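Local coordinates for Mab-21 domain-containing protein (PDB 7LT2) that senses double-stranded RNA in the cytoplasm and, as a nucleotidyltransferase of innate immunity, makes cyclic GMP-AMP from ATP and GTP, at residues W97-N102 and N126-T131; I81-V86 and N101-W106. All blocks are in the same frame, centred on the assembly; numbering follows the deposited sequence.

Interaction 1 of 2, residues W97-N102 and N126-T131; sequences WLKLNN and NDFLDT
Lys-99 and Phe-128 meet where an irregular segment crosses the end of a strand, forming a single beta bridge with their CA atoms 4.2 Å apart. Two backbone bonds flank the pair: Leu-129 N donates to Leu-98 O at 2.8 Å, and Leu-100 N to Asp-127 O at 3.1 Å. On one face of the bridge, Lys-99 CB sits over the Phe-128 ring, 3.9 Å from its centroid, a CH-pi contact offset toward the rim. The two side chains run side by side in the same direction; Lys-99 CG lies between the backbone N and the carbonyl carbon (chi1 59°), and CD passes Phe-128 CZ. Trp-97 approaches the same ring obliquely, its CE3 3.8 Å from Phe-128 CE1 and the planes 85° apart. On the other face Leu-98 and Leu-129 point the same way and touch through their CD1 methyls at 3.8 Å. One water bridges the backbones, accepting from Leu-98 N and donating to Leu-129 O; another joins Leu-100 O to the Asp-127 carboxylate at OD2. That carboxylate also forms a salt bridge from OD1 to Arg-119. Arg-238 makes cation-pi contacts with both Trp-97 and Phe-128. Phe-200 packs on Leu-98, Phe-198 and Phe-122 on Leu-129, and Phe-118 on Leu-100. The loop leading into helix 131-147 is thus fastened to strand 95-100 of the nucleotidyltransferase domain.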
ATOM      1  N   TRP A  97       7.898  19.136  -1.106  1.00 25.22           N
ATOM      2  CA  TRP A  97       8.640  19.476  -2.307  1.00 22.60           C
ATOM      3  C   TRP A  97      10.069  18.967  -2.169  1.00 21.04           C
ATOM      4  O   TRP A  97      10.590  18.830  -1.058  1.00 23.57           O
ATOM      5  CB  TRP A  97       8.652  20.989  -2.553  1.00 24.29           C
ATOM      6  CG  TRP A  97       7.316  21.566  -2.903  1.00 26.52           C
ATOM      7  CD1 TRP A  97       6.146  20.890  -3.072  1.00 30.35           C
ATOM      8  CD2 TRP A  97       7.017  22.950  -3.132  1.00 31.01           C
ATOM      9  NE1 TRP A  97       5.136  21.765  -3.393  1.00 30.44           N
ATOM     10  CE2 TRP A  97       5.644  23.035  -3.434  1.00 32.76           C
ATOM     11  CE3 TRP A  97       7.777  24.124  -3.108  1.00 34.81           C
ATOM     12  CZ2 TRP A  97       5.013  24.249  -3.712  1.00 35.95           C
ATOM     13  CZ3 TRP A  97       7.147  25.330  -3.385  1.00 35.01           C
ATOM     14  CH2 TRP A  97       5.781  25.381  -3.682  1.00 33.58           C
ATOM     15  N   LEU A  98      10.700  18.688  -3.305  1.00 19.70           N
ATOM     16  CA  LEU A  98      12.064  18.173  -3.322  1.00 21.11           C
ATOM     17  C   LEU A  98      12.835  18.915  -4.400  1.00 23.47           C
ATOM     18  O   LEU A  98      12.478  18.845  -5.578  1.00 25.62           O
ATOM     19  CB  LEU A  98      12.076  16.660  -3.577  1.00 23.79           C
ATOM     20  CG  LEU A  98      13.325  15.828  -3.247  1.00 26.81           C
ATOM     21  CD1 LEU A  98      14.453  16.053  -4.241  1.00 28.94           C
ATOM     22  CD2 LEU A  98      13.813  16.089  -1.829  1.00 26.73           C
ATOM     23  N   LYS A  99      13.889  19.621  -4.004  1.00 21.57           N
ATOM     24  CA  LYS A  99      14.723  20.331  -4.959  1.00 21.58           C
ATOM     25  C   LYS A  99      16.174  19.912  -4.777  1.00 21.17           C
ATOM     26  O   LYS A  99      16.580  19.424  -3.719  1.00 23.86           O
ATOM     27  CB  LYS A  99      14.580  21.858  -4.820  1.00 25.34           C
ATOM     28  CG  LYS A  99      14.931  22.416  -3.453  1.00 30.27           C
ATOM     29  CD  LYS A  99      14.923  23.942  -3.483  1.00 35.47           C
ATOM     30  CE  LYS A  99      14.868  24.534  -2.082  1.00 48.28           C
ATOM     31  NZ  LYS A  99      16.048  24.160  -1.252  1.00 47.48           N
ATOM     32  N   LEU A 100      16.950  20.081  -5.838  1.00 24.91           N
ATOM     33  CA  LEU A 100      18.368  19.752  -5.830  1.00 22.72           C
ATOM     34  C   LEU A 100      19.162  21.050  -5.865  1.00 23.38           C
ATOM     35  O   LEU A 100      18.920  21.903  -6.725  1.00 25.85           O
ATOM     36  CB  LEU A 100      18.746  18.863  -7.020  1.00 22.76           C
ATOM     37  CG  LEU A 100      18.284  17.401  -7.071  1.00 27.64           C
ATOM     38  CD1 LEU A 100      16.778  17.276  -7.282  1.00 31.99           C
ATOM     39  CD2 LEU A 100      19.035  16.649  -8.163  1.00 24.75           C
ATOM     40  N   ASN A 101      20.098  21.201  -4.928  1.00 21.81           N
ATOM     41  CA  ASN A 101      20.891  22.423  -4.840  1.00 22.50           C
ATOM     42  C   ASN A 101      22.255  22.327  -5.514  1.00 25.56           C
ATOM     43  O   ASN A 101      22.943  23.349  -5.617  1.00 25.04           O
ATOM     44  CB  ASN A 101      21.087  22.828  -3.371  1.00 28.65           C
ATOM     45  CG  ASN A 101      19.849  23.471  -2.769  1.00 33.01           C
ATOM     46  OD1 ASN A 101      18.994  23.992  -3.484  1.00 33.68           O
ATOM     47  ND2 ASN A 101      19.756  23.446  -1.445  1.00 35.82           N
ATOM     48  N   ASN A 102      22.667  21.143  -5.981  1.00 25.77           N
ATOM     49  CA  ASN A 102      24.021  20.981  -6.507  1.00 26.98           C
ATOM     50  C   ASN A 102      24.061  19.903  -7.593  1.00 23.31           C
ATOM     51  O   ASN A 102      25.001  19.107  -7.663  1.00 22.29           O
ATOM     52  CB  ASN A 102      25.012  20.644  -5.388  1.00 23.62           C
ATOM     53  CG  ASN A 102      26.470  20.754  -5.832  1.00 28.01           C
ATOM     54  OD1 ASN A 102      26.842  21.676  -6.552  1.00 31.04           O
ATOM     55  ND2 ASN A 102      27.292  19.796  -5.413  1.00 29.23           N
ATOM     56  N   ASN A 126      13.868  25.392 -11.719  1.00 32.06           N
ATOM     57  CA  ASN A 126      14.610  25.525 -10.466  1.00 33.16           C
ATOM     58  C   ASN A 126      14.987  24.178  -9.858  1.00 27.54           C
ATOM     59  O   ASN A 126      15.236  24.091  -8.650  1.00 30.18           O
ATOM     60  CB  ASN A 126      13.840  26.372  -9.445  1.00 39.34           C
ATOM     61  CG  ASN A 126      13.603  27.790  -9.928  1.00 53.72           C
ATOM     62  OD1 ASN A 126      14.535  28.588 -10.026  1.00 50.06           O
ATOM     63  ND2 ASN A 126      12.348  28.115 -10.227  1.00 49.13           N
ATOM     64  N   ASP A 127      15.035  23.130 -10.681  1.00 25.08           N
ATOM     65  CA  ASP A 127      15.510  21.803 -10.270  1.00 23.43           C
ATOM     66  C   ASP A 127      14.632  21.193  -9.179  1.00 27.39           C
ATOM     67  O   ASP A 127      15.121  20.522  -8.266  1.00 22.08           O
ATOM     68  CB  ASP A 127      16.975  21.849  -9.829  1.00 22.30           C
ATOM     69  CG  ASP A 127      17.935  21.932 -11.005  1.00 31.18           C
ATOM     70  OD1 ASP A 127      17.478  21.778 -12.158  1.00 26.93           O
ATOM     71  OD2 ASP A 127      19.145  22.154 -10.780  1.00 34.69           O
ATOM     72  N   PHE A 128      13.323  21.415  -9.277  1.00 27.19           N
ATOM     73  CA  PHE A 128      12.366  20.717  -8.430  1.00 25.38           C
ATOM     74  C   PHE A 128      12.003  19.384  -9.067  1.00 24.04           C
ATOM     75  O   PHE A 128      11.742  19.319 -10.272  1.00 23.10           O
ATOM     76  CB  PHE A 128      11.104  21.549  -8.214  1.00 24.12           C
ATOM     77  CG  PHE A 128      11.244  22.601  -7.154  1.00 29.98           C
ATOM     78  CD1 PHE A 128      10.963  22.305  -5.831  1.00 30.69           C
ATOM     79  CD2 PHE A 128      11.649  23.887  -7.481  1.00 28.62           C
ATOM     80  CE1 PHE A 128      11.085  23.273  -4.849  1.00 32.06           C
ATOM     81  CE2 PHE A 128      11.772  24.858  -6.501  1.00 35.94           C
ATOM     82  CZ  PHE A 128      11.492  24.550  -5.186  1.00 31.94           C
ATOM     83  N   LEU A 129      12.000  18.329  -8.258  1.00 21.68           N
ATOM     84  CA  LEU A 129      11.532  17.026  -8.712  1.00 20.60           C
ATOM     85  C   LEU A 129      10.066  17.121  -9.108  1.00 19.01           C
ATOM     86  O   LEU A 129       9.242  17.640  -8.351  1.00 20.68           O
ATOM     87  CB  LEU A 129      11.703  15.988  -7.603  1.00 21.05           C
ATOM     88  CG  LEU A 129      12.771  14.901  -7.708  1.00 29.91           C
ATOM     89  CD1 LEU A 129      12.541  13.847  -6.618  1.00 24.71           C
ATOM     90  CD2 LEU A 129      12.805  14.258  -9.091  1.00 26.09           C
ATOM     91  N   ASP A 130       9.734  16.606 -10.289  1.00 17.92           N
ATOM     92  CA  ASP A 130       8.402  16.773 -10.857  1.00 18.50           C
ATOM     93  C   ASP A 130       7.708  15.419 -10.954  1.00 20.01           C
ATOM     94  O   ASP A 130       8.258  14.477 -11.529  1.00 19.97           O
ATOM     95  CB  ASP A 130       8.490  17.451 -12.230  1.00 19.57           C
ATOM     96  CG  ASP A 130       7.133  17.810 -12.797  1.00 23.95           C
ATOM     97  OD1 ASP A 130       6.425  16.898 -13.262  1.00 23.53           O
ATOM     98  OD2 ASP A 130       6.772  19.005 -12.770  1.00 28.91           O
ATOM     99  N   THR A 131       6.492  15.331 -10.401  1.00 22.55           N
ATOM    100  CA  THR A 131       5.778  14.055 -10.379  1.00 20.06           C
ATOM    101  C   THR A 131       5.387  13.609 -11.781  1.00 18.86           C
ATOM    102  O   THR A 131       5.535  12.431 -12.124  1.00 20.78           O
ATOM    103  CB  THR A 131       4.533  14.149  -9.493  1.00 20.94           C
ATOM    104  OG1 THR A 131       3.672  15.188  -9.974  1.00 22.49           O
ATOM    105  CG2 THR A 131       4.909  14.433  -8.055  1.00 21.73           C
TER
HETATM  106  O   HOH W   1       9.151  18.985  -5.842  1.00 22.02           O
HETATM  107  O   HOH W   2      20.928  21.761  -8.708  1.00 25.11           O

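Interaction 2 of 2, residues I81-V86 and N101-W106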
ATOM      1  N   ILE A  81      23.516  11.964  -2.766  1.00 23.56           N
ATOM      2  CA  ILE A  81      23.456  13.078  -1.826  1.00 22.66           C
ATOM      3  C   ILE A  81      24.405  14.198  -2.225  1.00 23.11           C
ATOM      4  O   ILE A  81      24.209  15.343  -1.811  1.00 23.43           O
ATOM      5  CB  ILE A  81      23.751  12.608  -0.387  1.00 25.60           C
ATOM      6  CG1 ILE A  81      25.233  12.276  -0.220  1.00 26.60           C
ATOM      7  CG2 ILE A  81      22.896  11.399  -0.030  1.00 35.95           C
ATOM      8  CD1 ILE A  81      25.609  11.881   1.196  1.00 39.23           C
ATOM      9  N   TYR A  82      25.426  13.897  -3.034  1.00 24.52           N
ATOM     10  CA  TYR A  82      26.341  14.941  -3.483  1.00 25.33           C
ATOM     11  C   TYR A  82      25.610  16.019  -4.273  1.00 24.58           C
ATOM     12  O   TYR A  82      26.015  17.187  -4.251  1.00 22.70           O
ATOM     13  CB  TYR A  82      27.468  14.325  -4.317  1.00 24.77           C
ATOM     14  CG  TYR A  82      28.677  15.221  -4.518  1.00 26.28           C
ATOM     15  CD1 TYR A  82      28.765  16.066  -5.615  1.00 24.35           C
ATOM     16  CD2 TYR A  82      29.738  15.202  -3.618  1.00 24.92           C
ATOM     17  CE1 TYR A  82      29.870  16.882  -5.805  1.00 26.71           C
ATOM     18  CE2 TYR A  82      30.847  16.012  -3.800  1.00 28.87           C
ATOM     19  CZ  TYR A  82      30.908  16.848  -4.894  1.00 31.11           C
ATOM     20  OH  TYR A  82      32.010  17.659  -5.083  1.00 29.76           O
ATOM     21  N   ALA A  83      24.525  15.652  -4.963  1.00 21.76           N
ATOM     22  CA  ALA A  83      23.702  16.614  -5.687  1.00 24.44           C
ATOM     23  C   ALA A  83      22.878  17.497  -4.764  1.00 23.92           C
ATOM     24  O   ALA A  83      22.173  18.385  -5.257  1.00 21.70           O
ATOM     25  CB  ALA A  83      22.775  15.888  -6.665  1.00 20.73           C
ATOM     26  N   GLN A  84      22.941  17.255  -3.458  1.00 24.19           N
ATOM     27  CA  GLN A  84      22.305  18.035  -2.403  1.00 23.21           C
ATOM     28  C   GLN A  84      20.796  18.138  -2.585  1.00 24.07           C
ATOM     29  O   GLN A  84      20.268  19.242  -2.773  1.00 22.38           O
ATOM     30  CB  GLN A  84      22.925  19.428  -2.332  1.00 24.57           C
ATOM     31  CG  GLN A  84      24.401  19.406  -1.966  1.00 28.11           C
ATOM     32  CD  GLN A  84      24.992  20.792  -1.875  1.00 32.52           C
ATOM     33  OE1 GLN A  84      24.276  21.766  -1.656  1.00 31.31           O
ATOM     34  NE2 GLN A  84      26.305  20.891  -2.055  1.00 30.81           N
ATOM     35  N   PRO A  85      20.068  17.025  -2.521  1.00 22.72           N
ATOM     36  CA  PRO A  85      18.604  17.118  -2.489  1.00 26.84           C
ATOM     37  C   PRO A  85      18.136  17.693  -1.163  1.00 23.78           C
ATOM     38  O   PRO A  85      18.692  17.393  -0.105  1.00 25.99           O
ATOM     39  CB  PRO A  85      18.154  15.662  -2.660  1.00 25.41           C
ATOM     40  CG  PRO A  85      19.282  14.863  -2.090  1.00 25.60           C
ATOM     41  CD  PRO A  85      20.538  15.629  -2.421  1.00 20.59           C
ATOM     42  N   VAL A  86      17.112  18.542  -1.228  1.00 21.81           N
ATOM     43  CA  VAL A  86      16.551  19.180  -0.043  1.00 20.51           C
ATOM     44  C   VAL A  86      15.047  18.962  -0.049  1.00 20.56           C
ATOM     45  O   VAL A  86      14.361  19.347  -1.005  1.00 22.97           O
ATOM     46  CB  VAL A  86      16.880  20.677   0.030  1.00 25.85           C
ATOM     47  CG1 VAL A  86      16.129  21.322   1.190  1.00 32.15           C
ATOM     48  CG2 VAL A  86      18.378  20.874   0.195  1.00 29.08           C
ATOM     49  N   ASN A 101      20.098  21.201  -4.928  1.00 21.81           N
ATOM     50  CA  ASN A 101      20.891  22.423  -4.840  1.00 22.50           C
ATOM     51  C   ASN A 101      22.255  22.327  -5.514  1.00 25.56           C
ATOM     52  O   ASN A 101      22.943  23.349  -5.617  1.00 25.04           O
ATOM     53  CB  ASN A 101      21.087  22.828  -3.371  1.00 28.65           C
ATOM     54  CG  ASN A 101      19.849  23.471  -2.769  1.00 33.01           C
ATOM     55  OD1 ASN A 101      18.994  23.992  -3.484  1.00 33.68           O
ATOM     56  ND2 ASN A 101      19.756  23.446  -1.445  1.00 35.82           N
ATOM     57  N   ASN A 102      22.667  21.143  -5.981  1.00 25.77           N
ATOM     58  CA  ASN A 102      24.021  20.981  -6.507  1.00 26.98           C
ATOM     59  C   ASN A 102      24.061  19.903  -7.593  1.00 23.31           C
ATOM     60  O   ASN A 102      25.001  19.107  -7.663  1.00 22.29           O
ATOM     61  CB  ASN A 102      25.012  20.644  -5.388  1.00 23.62           C
ATOM     62  CG  ASN A 102      26.470  20.754  -5.832  1.00 28.01           C
ATOM     63  OD1 ASN A 102      26.842  21.676  -6.552  1.00 31.04           O
ATOM     64  ND2 ASN A 102      27.292  19.796  -5.413  1.00 29.23           N
ATOM     65  N   LEU A 103      23.050  19.873  -8.464  1.00 24.52           N
ATOM     66  CA  LEU A 103      23.080  18.893  -9.548  1.00 22.88           C
ATOM     67  C   LEU A 103      24.269  19.127 -10.474  1.00 21.78           C
ATOM     68  O   LEU A 103      24.907  18.170 -10.922  1.00 21.54           O
ATOM     69  CB  LEU A 103      21.774  18.917 -10.347  1.00 20.21           C
ATOM     70  CG  LEU A 103      21.753  17.892 -11.489  1.00 18.94           C
ATOM     71  CD1 LEU A 103      22.047  16.498 -10.961  1.00 21.78           C
ATOM     72  CD2 LEU A 103      20.425  17.908 -12.247  1.00 20.10           C
ATOM     73  N   ASP A 104      24.577  20.391 -10.774  1.00 22.85           N
ATOM     74  CA  ASP A 104      25.700  20.677 -11.664  1.00 24.16           C
ATOM     75  C   ASP A 104      27.007  20.131 -11.104  1.00 25.55           C
ATOM     76  O   ASP A 104      27.817  19.567 -11.845  1.00 25.30           O
ATOM     77  CB  ASP A 104      25.816  22.178 -11.905  1.00 22.76           C
ATOM     78  CG  ASP A 104      24.712  22.715 -12.791  1.00 28.04           C
ATOM     79  OD1 ASP A 104      23.904  21.911 -13.298  1.00 26.96           O
ATOM     80  OD2 ASP A 104      24.660  23.947 -12.981  1.00 30.30           O
ATOM     81  N   GLY A 105      27.238  20.305  -9.804  1.00 23.94           N
ATOM     82  CA  GLY A 105      28.451  19.774  -9.207  1.00 25.50           C
ATOM     83  C   GLY A 105      28.526  18.264  -9.275  1.00 24.10           C
ATOM     84  O   GLY A 105      29.609  17.701  -9.438  1.00 27.26           O
ATOM     85  N   TRP A 106      27.377  17.590  -9.157  1.00 20.89           N
ATOM     86  CA  TRP A 106      27.355  16.143  -9.327  1.00 21.53           C
ATOM     87  C   TRP A 106      27.662  15.755 -10.769  1.00 23.74           C
ATOM     88  O   TRP A 106      28.381  14.780 -11.013  1.00 22.39           O
ATOM     89  CB  TRP A 106      25.995  15.591  -8.885  1.00 20.44           C
ATOM     90  CG  TRP A 106      25.813  14.130  -9.169  1.00 19.02           C
ATOM     91  CD1 TRP A 106      24.880  13.564  -9.991  1.00 22.28           C
ATOM     92  CD2 TRP A 106      26.597  13.051  -8.647  1.00 21.43           C
ATOM     93  NE1 TRP A 106      25.029  12.199 -10.002  1.00 23.15           N
ATOM     94  CE2 TRP A 106      26.079  11.859  -9.188  1.00 21.99           C
ATOM     95  CE3 TRP A 106      27.680  12.977  -7.767  1.00 24.48           C
ATOM     96  CZ2 TRP A 106      26.607  10.606  -8.879  1.00 19.53           C
ATOM     97  CZ3 TRP A 106      28.206  11.733  -7.463  1.00 24.45           C
ATOM     98  CH2 TRP A 106      27.665  10.563  -8.014  1.00 23.19           C
TER
HETATM   99  O   HOH W   3      30.237  20.276  -6.098  1.00 34.55           O
HETATM  100  O   HOH W   4      22.063  22.195  -0.045  1.00 31.88           O
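Asn-102, the N-cap residue of helix 103-107, faces Gln-84 and Tyr-82 where a short 3-10 turn leads into strand 85-89, at the open end of a beta hairpin in the nucleotidyltransferase domain. Asn-102 CG lies anti to its backbone N (chi1 -168°), and ND2 donates to Tyr-82 O at 3.1 Å, the acceptor lying close to the amide plane. The Gln-84 side chain, extended beyond CG, crosses Asn-102 obliquely with the amide planes 40° apart; its CD comes within 3.5 Å of Asn-102 CB. Against Asn-101 the same glutamine stands at about a right angle, the two amide planes 89° apart. The backbones are joined twice: Asn-101 N donates to Gln-84 O at 2.9 Å and Asn-102 N to Ala-83 O. Tyr-82 and Trp-106 also cross obliquely, Tyr-82 CB meeting Trp-106 CE3 at 3.7 Å, while the tyrosine ring turns its edge to Gly-105 O. Ala-83 CB packs on Trp-106 CB at 3.9 Å; Tyr-115 makes an edge-to-face pair with the indole. The contact lies away from the nucleotide and metal sites. One water donates to Gln-84 OE1 at 2.8 Å and accepts from Asn-101 ND2 at 3.0 Å.

In the fold
From the N terminus, the chain makes the turn at 81-83, runs out along strand 85-89 and returns antiparallel along strand 95-100. Interaction 2 closes this hairpin at its open end, joining 81-86 to 101-106 at the start of helix 103-107. Before that closure is complete, the returning strand has already begun interaction 1; its loop runs on past helix 118-122 and closes when 126-131 meets 97-102. The two loops therefore overlap, neither containing the other, and share Asn-101 and Asn-102. Strand 95-100 pairs with strands 85-89 and 240-243, and the approach to helix 131-147 joins it at the Lys-99 bridge; a probable hydrogen bond from Val-86 N to Lys-99 O, 2.7 Å, links the contacts.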